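Local coordinates for Alr1585 protein (Nostoc sp., PDB 5C2I) that probably uses a bound haem to reduce hydrogen peroxide and oxidise dyes and other substrates, as a dye-decolorizing (DyP-type) peroxidase that assembles as a tetramer, at residues Glu260-Val263 against Lys264-Arg267; Lys324-Phe327 against His328-Thr331. The protein carries 1 engineered substitution. All coordinates share one frame; numbering follows the deposited sequence.

Contact 1: Glu260-Val263 against Lys264-Arg267; sequences EQNV and KAFR. With HEM (protoporphyrin IX containing Fe), chain E.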
loop_
_atom_site.group_PDB
_atom_site.type_symbol
_atom_site.label_atom_id
_atom_site.label_comp_id
_atom_site.label_asym_id
_atom_site.label_seq_id
_atom_site.Cartn_x
_atom_site.Cartn_y
_atom_site.Cartn_z
ATOM N N GLU A 260 -4.130 -29.493 7.511
ATOM C CA GLU A 260 -5.006 -28.863 6.539
ATOM C C GLU A 260 -6.265 -28.326 7.199
ATOM O O GLU A 260 -6.876 -29.018 8.023
ATOM C CB GLU A 260 -5.408 -29.859 5.472
ATOM C CG GLU A 260 -6.250 -29.274 4.355
ATOM C CD GLU A 260 -6.546 -30.286 3.296
ATOM O OE1 GLU A 260 -7.366 -31.174 3.597
ATOM O OE2 GLU A 260 -5.934 -30.237 2.213
ATOM N N GLN A 261 -6.647 -27.099 6.825
ATOM C CA GLN A 261 -7.769 -26.428 7.444
ATOM C C GLN A 261 -8.863 -26.136 6.443
ATOM O O GLN A 261 -8.636 -25.423 5.488
ATOM C CB GLN A 261 -7.310 -25.106 8.090
ATOM C CG GLN A 261 -6.351 -25.269 9.239
ATOM C CD GLN A 261 -5.809 -23.939 9.720
ATOM O OE1 GLN A 261 -4.684 -23.548 9.399
ATOM N NE2 GLN A 261 -6.625 -23.219 10.491
ATOM N N ASN A 262 -10.049 -26.689 6.685
ATOM C CA ASN A 262 -11.188 -26.459 5.801
ATOM C C ASN A 262 -11.909 -25.190 6.283
ATOM O O ASN A 262 -12.822 -25.232 7.115
ATOM C CB ASN A 262 -12.097 -27.661 5.742
ATOM C CG ASN A 262 -13.222 -27.486 4.741
ATOM O OD1 ASN A 262 -13.540 -26.375 4.334
ATOM N ND2 ASN A 262 -13.851 -28.578 4.367
ATOM N N VAL A 263 -11.458 -24.058 5.763
ATOM C CA VAL A 263 -11.922 -22.752 6.217
ATOM C C VAL A 263 -13.385 -22.550 5.879
ATOM O O VAL A 263 -14.166 -22.066 6.703
ATOM C CB VAL A 263 -11.072 -21.630 5.583
ATOM C CG1 VAL A 263 -11.582 -20.256 6.000
ATOM C CG2 VAL A 263 -9.613 -21.779 5.982
ATOM N N LYS A 264 -13.773 -22.938 4.675
ATOM C CA LYS A 264 -15.160 -22.758 4.235
ATOM C C LYS A 264 -16.131 -23.490 5.175
ATOM O O LYS A 264 -17.134 -22.908 5.642
ATOM C CB LYS A 264 -15.334 -23.261 2.800
ATOM C CG LYS A 264 -16.723 -23.030 2.214
ATOM C CD LYS A 264 -16.793 -23.625 0.809
ATOM C CE LYS A 264 -18.218 -23.820 0.352
ATOM N NZ LYS A 264 -18.819 -22.489 0.121
ATOM N N ALA A 265 -15.831 -24.747 5.458
ATOM C CA ALA A 265 -16.705 -25.568 6.294
ATOM C C ALA A 265 -16.671 -25.133 7.759
ATOM O O ALA A 265 -17.714 -25.117 8.429
ATOM C CB ALA A 265 -16.332 -27.039 6.166
ATOM N N PHE A 266 -15.500 -24.739 8.234
ATOM C CA PHE A 266 -15.353 -24.210 9.594
ATOM C C PHE A 266 -16.258 -22.993 9.786
ATOM O O PHE A 266 -17.016 -22.928 10.767
ATOM C CB PHE A 266 -13.897 -23.898 9.911
ATOM C CG PHE A 266 -13.667 -23.314 11.294
ATOM C CD1 PHE A 266 -13.870 -21.978 11.538
ATOM C CD2 PHE A 266 -13.270 -24.133 12.346
ATOM C CE1 PHE A 266 -13.655 -21.450 12.807
ATOM C CE2 PHE A 266 -13.099 -23.625 13.610
ATOM C CZ PHE A 266 -13.270 -22.282 13.849
ATOM N N ARG A 267 -16.175 -22.032 8.872
ATOM C CA ARG A 267 -16.980 -20.816 8.971
ATOM C C ARG A 267 -18.491 -21.154 8.970
ATOM O O ARG A 267 -19.274 -20.533 9.726
ATOM C CB ARG A 267 -16.680 -19.844 7.828
ATOM C CG ARG A 267 -15.281 -19.264 7.852
ATOM C CD ARG A 267 -15.164 -17.971 8.640
ATOM N NE ARG A 267 -13.730 -17.643 8.854
ATOM C CZ ARG A 267 -12.911 -17.123 7.932
ATOM N NH1 ARG A 267 -13.334 -16.856 6.686
ATOM N NH2 ARG A 267 -11.620 -16.880 8.247
HETATM C CHA HEM E . -3.277 -21.648 21.082
HETATM C CHB HEM E . -5.133 -22.248 16.671
HETATM C CHC HEM E . -3.257 -26.707 16.512
HETATM C CHD HEM E . -1.641 -26.154 21.013
HETATM C C1A HEM E . -3.966 -21.428 19.900
HETATM C C2A HEM E . -4.700 -20.246 19.587
HETATM C C3A HEM E . -5.218 -20.419 18.351
HETATM C C4A HEM E . -4.786 -21.685 17.895
HETATM C CMA HEM E . -6.045 -19.449 17.551
HETATM C CAA HEM E . -4.883 -18.998 20.461
HETATM C CBA HEM E . -3.826 -17.895 20.360
HETATM C CGA HEM E . -2.493 -18.458 20.770
HETATM O O1A HEM E . -2.143 -18.535 21.984
HETATM O O2A HEM E . -1.733 -18.857 19.886
HETATM C C1B HEM E . -4.729 -23.512 16.246
HETATM C C2B HEM E . -5.026 -24.058 14.948
HETATM C C3B HEM E . -4.478 -25.263 14.883
HETATM C C4B HEM E . -3.882 -25.493 16.201
HETATM C CMB HEM E . -5.780 -23.350 13.880
HETATM C CAB HEM E . -4.400 -26.252 13.778
HETATM C CBB HEM E . -4.490 -25.930 12.476
HETATM C C1C HEM E . -2.683 -26.983 17.763
HETATM C C2C HEM E . -2.191 -28.202 18.181
HETATM C C3C HEM E . -1.755 -28.044 19.471
HETATM C C4C HEM E . -1.969 -26.704 19.812
HETATM C CMC HEM E . -2.075 -29.470 17.385
HETATM C CAC HEM E . -1.194 -29.029 20.395
HETATM C CBC HEM E . -1.423 -30.318 20.451
HETATM C C1D HEM E . -1.879 -24.813 21.308
HETATM C C2D HEM E . -1.439 -24.232 22.572
HETATM C C3D HEM E . -1.928 -23.001 22.620
HETATM C C4D HEM E . -2.631 -22.828 21.330
HETATM C CMD HEM E . -0.607 -24.886 23.663
HETATM C CAD HEM E . -1.702 -21.999 23.715
HETATM C CBD HEM E . -2.706 -22.119 24.868
HETATM C CGD HEM E . -2.376 -21.115 25.924
HETATM O O1D HEM E . -3.279 -20.350 26.251
HETATM O O2D HEM E . -1.225 -21.044 26.477
HETATM N NA HEM E . -4.090 -22.333 18.888
HETATM N NB HEM E . -4.130 -24.420 16.951
HETATM N NC HEM E . -2.639 -26.088 18.792
HETATM N ND HEM E . -2.656 -23.970 20.623
HETATM FE FE HEM E . -3.396 -24.202 18.858
HETATM O O HOH W 1 -1.386 -23.622 17.814
#
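Asn262 OD1 receives the amide of Ala265 (N to OD1, 3.0 Å), and this side-chain bond caps the first turn of the helix that begins with Val263. The N-H points almost straight at the oxygen (166°) but arrives from above the plane of the carboxamide. The torsion of Asn262, CG anti to the backbone N (chi1 -175°), swings the amide forward over that turn, where OD1 and ND2 also rest on the methyl CB of Ala265. Asparagine suits an N-cap because its short side chain carries a carbonyl that can serve an early helical N-H. Were this residue an alanine, the amide of Ala265 would probably lose its acceptor and the first turn would be likely to fray. The next two amides are met by backbone: Phe266 N bonds to Asn262 O at 2.9 Å, and Arg267 N to Val263 O at 3.0 Å.

Across this first turn Val263 and Arg267 lie side by side, CG1 of the valine lying over one guanidinium face, 3.9 Å from Arg267 CZ. The polar end is held by Glu377 in a salt bridge and by Phe199 O, while the ring of Phe266 stacks with that of Phe199. On the strand side, Gln261 brings NE2 to 3.5 Å from the haem methyl CMB, and Glu197 accepts a hydrogen bond from the same nitrogen. The whole is an N-capped junction where strand 250-261, whose Gln261 lines the haem pocket, passes into helix 263-277.

Contact 2: Lys324-Phe327 against His328-Thr331; sequences KCPF and HSHT. With HEM (protoporphyrin IX containing Fe), chain E.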
loop_
_atom_site.group_PDB
_atom_site.type_symbol
_atom_site.label_atom_id
_atom_site.label_comp_id
_atom_site.label_asym_id
_atom_site.label_seq_id
_atom_site.Cartn_x
_atom_site.Cartn_y
_atom_site.Cartn_z
ATOM N N LYS A 324 -17.884 -19.003 30.997
ATOM C CA LYS A 324 -17.411 -17.930 30.122
ATOM C C LYS A 324 -16.535 -18.547 29.018
ATOM O O LYS A 324 -16.892 -18.509 27.827
ATOM C CB LYS A 324 -16.694 -16.848 30.953
ATOM C CG LYS A 324 -17.584 -16.214 32.024
ATOM C CD LYS A 324 -16.744 -15.480 33.055
ATOM C CE LYS A 324 -17.557 -14.694 34.055
ATOM N NZ LYS A 324 -16.634 -14.205 35.109
ATOM N N CYS A 325 -15.405 -19.114 29.416
ATOM C CA CYS A 325 -14.600 -19.971 28.540
ATOM C C CYS A 325 -14.884 -21.429 28.866
ATOM O O CYS A 325 -14.477 -21.931 29.934
ATOM C CB CYS A 325 -13.111 -19.714 28.712
ATOM S SG CYS A 325 -12.128 -20.686 27.528
ATOM N N PRO A 326 -15.591 -22.125 27.963
ATOM C CA PRO A 326 -15.872 -23.523 28.222
ATOM C C PRO A 326 -14.638 -24.389 28.448
ATOM O O PRO A 326 -13.555 -24.105 27.915
ATOM C CB PRO A 326 -16.594 -23.973 26.933
ATOM C CG PRO A 326 -17.328 -22.744 26.514
ATOM C CD PRO A 326 -16.303 -21.642 26.780
ATOM N N PHE A 327 -14.812 -25.518 29.170
ATOM C CA PHE A 327 -13.708 -26.454 29.332
ATOM C C PHE A 327 -13.207 -27.037 28.008
ATOM O O PHE A 327 -12.063 -27.445 27.894
ATOM C CB PHE A 327 -14.131 -27.604 30.269
ATOM C CG PHE A 327 -14.216 -27.215 31.731
ATOM C CD1 PHE A 327 -13.099 -26.768 32.408
ATOM C CD2 PHE A 327 -15.385 -27.462 32.462
ATOM C CE1 PHE A 327 -13.161 -26.468 33.771
ATOM C CE2 PHE A 327 -15.450 -27.204 33.818
ATOM C CZ PHE A 327 -14.330 -26.707 34.477
ATOM N N HIS A 328 -14.062 -27.073 27.004
ATOM C CA HIS A 328 -13.644 -27.628 25.733
ATOM C C HIS A 328 -12.894 -26.674 24.804
ATOM O O HIS A 328 -12.372 -27.131 23.804
ATOM C CB HIS A 328 -14.858 -28.220 24.982
ATOM C CG HIS A 328 -15.854 -27.180 24.578
ATOM N ND1 HIS A 328 -17.085 -27.052 25.166
ATOM C CD2 HIS A 328 -15.786 -26.210 23.644
ATOM C CE1 HIS A 328 -17.738 -26.045 24.608
ATOM N NE2 HIS A 328 -16.967 -25.516 23.690
ATOM N N SER A 329 -12.896 -25.364 25.092
ATOM C CA SER A 329 -12.318 -24.401 24.192
ATOM C C SER A 329 -10.843 -24.712 24.010
ATOM O O SER A 329 -10.163 -25.109 24.960
ATOM C CB SER A 329 -12.523 -22.974 24.700
ATOM O OG SER A 329 -13.905 -22.661 24.859
ATOM N N HIS A 330 -10.367 -24.540 22.787
ATOM C CA HIS A 330 -8.979 -24.894 22.460
ATOM C C HIS A 330 -7.928 -24.390 23.484
ATOM O O HIS A 330 -7.061 -25.178 23.899
ATOM C CB HIS A 330 -8.660 -24.423 21.055
ATOM C CG HIS A 330 -7.271 -24.769 20.591
ATOM N ND1 HIS A 330 -6.808 -26.065 20.511
ATOM C CD2 HIS A 330 -6.282 -23.982 20.100
ATOM C CE1 HIS A 330 -5.595 -26.063 19.979
ATOM N NE2 HIS A 330 -5.267 -24.816 19.709
ATOM N N THR A 331 -8.003 -23.119 23.867
ATOM C CA THR A 331 -7.025 -22.561 24.811
ATOM C C THR A 331 -7.079 -23.204 26.163
ATOM O O THR A 331 -6.046 -23.451 26.789
ATOM C CB THR A 331 -7.130 -21.012 24.979
ATOM O OG1 THR A 331 -8.441 -20.669 25.386
ATOM C CG2 THR A 331 -6.786 -20.292 23.680
HETATM C CHA HEM E . -3.277 -21.648 21.082
HETATM C CHB HEM E . -5.133 -22.248 16.671
HETATM C CHC HEM E . -3.257 -26.707 16.512
HETATM C CHD HEM E . -1.641 -26.154 21.013
HETATM C C1A HEM E . -3.966 -21.428 19.900
HETATM C C2A HEM E . -4.700 -20.246 19.587
HETATM C C3A HEM E . -5.218 -20.419 18.351
HETATM C C4A HEM E . -4.786 -21.685 17.895
HETATM C CMA HEM E . -6.045 -19.449 17.551
HETATM C CAA HEM E . -4.883 -18.998 20.461
HETATM C CBA HEM E . -3.826 -17.895 20.360
HETATM C CGA HEM E . -2.493 -18.458 20.770
HETATM O O1A HEM E . -2.143 -18.535 21.984
HETATM O O2A HEM E . -1.733 -18.857 19.886
HETATM C C1B HEM E . -4.729 -23.512 16.246
HETATM C C2B HEM E . -5.026 -24.058 14.948
HETATM C C3B HEM E . -4.478 -25.263 14.883
HETATM C C4B HEM E . -3.882 -25.493 16.201
HETATM C CMB HEM E . -5.780 -23.350 13.880
HETATM C CAB HEM E . -4.400 -26.252 13.778
HETATM C CBB HEM E . -4.490 -25.930 12.476
HETATM C C1C HEM E . -2.683 -26.983 17.763
HETATM C C2C HEM E . -2.191 -28.202 18.181
HETATM C C3C HEM E . -1.755 -28.044 19.471
HETATM C C4C HEM E . -1.969 -26.704 19.812
HETATM C CMC HEM E . -2.075 -29.470 17.385
HETATM C CAC HEM E . -1.194 -29.029 20.395
HETATM C CBC HEM E . -1.423 -30.318 20.451
HETATM C C1D HEM E . -1.879 -24.813 21.308
HETATM C C2D HEM E . -1.439 -24.232 22.572
HETATM C C3D HEM E . -1.928 -23.001 22.620
HETATM C C4D HEM E . -2.631 -22.828 21.330
HETATM C CMD HEM E . -0.607 -24.886 23.663
HETATM C CAD HEM E . -1.702 -21.999 23.715
HETATM C CBD HEM E . -2.706 -22.119 24.868
HETATM C CGD HEM E . -2.376 -21.115 25.924
HETATM O O1D HEM E . -3.279 -20.350 26.251
HETATM O O2D HEM E . -1.225 -21.044 26.477
HETATM N NA HEM E . -4.090 -22.333 18.888
HETATM N NB HEM E . -4.130 -24.420 16.951
HETATM N NC HEM E . -2.639 -26.088 18.792
HETATM N ND HEM E . -2.656 -23.970 20.623
HETATM FE FE HEM E . -3.396 -24.202 18.858
HETATM O O HOH W 1 -1.386 -23.622 17.814
#
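Pro326 lays its CB over one face of the His328 imidazole, a CH-pi contact with CB 3.6 Å from the ring centroid and nearest to CE1, at 3.3 Å. The histidine reaches it with CG between its backbone N and carbonyl carbon (chi1 66°), and its ring also meets that of Trp430. Proline fits because its rigid ring presents C-H groups to an aromatic face.

A single backbone hydrogen bond, Ser329 N to Pro326 O at 3.2 Å, closes a type I beta turn. Ser329 OG sits 3.2 Å from Pro326 CD but finds its hydrogen-bond partner in Leu287 O, whereas Cys325 SG packs against Ser329 CB at 3.7 Å.

Metal coordination comes from His330, whose NE2 binds the haem iron at 2.1 Å, with water 1 also bound to the iron, at 2.3 Å. Asp418 accepts from ND1, fixing the ring's rotation and probably making the imidazole more electron-rich. Thr331 places CG2 4.0 Å from the haem carbon CAA, while its OG1 is hydrogen-bonded to Tyr316. A beta turn thus leads into helix 330-334 and delivers the proximal histidine, with its aspartate partner, of a haem peroxidase site.

Both contacts belong to the C-terminal part of the DyP-type peroxidase sequence and meet one haem, yet they do not touch: their nearest atoms are about 9 Å apart. Contact 1 is partly buried, with an exposed lysine, and joins a strand to a long helix; contact 2 is buried and leads from a loop into a short helix. Each includes the start of a helix, but a side-chain cap secures the first, whereas the N-cap serine of the second makes no capping bond. Their chemistry follows position: 260-267 meets the porphyrin periphery through van der Waals contact, while 324-331 supplies a ligand to the iron itself.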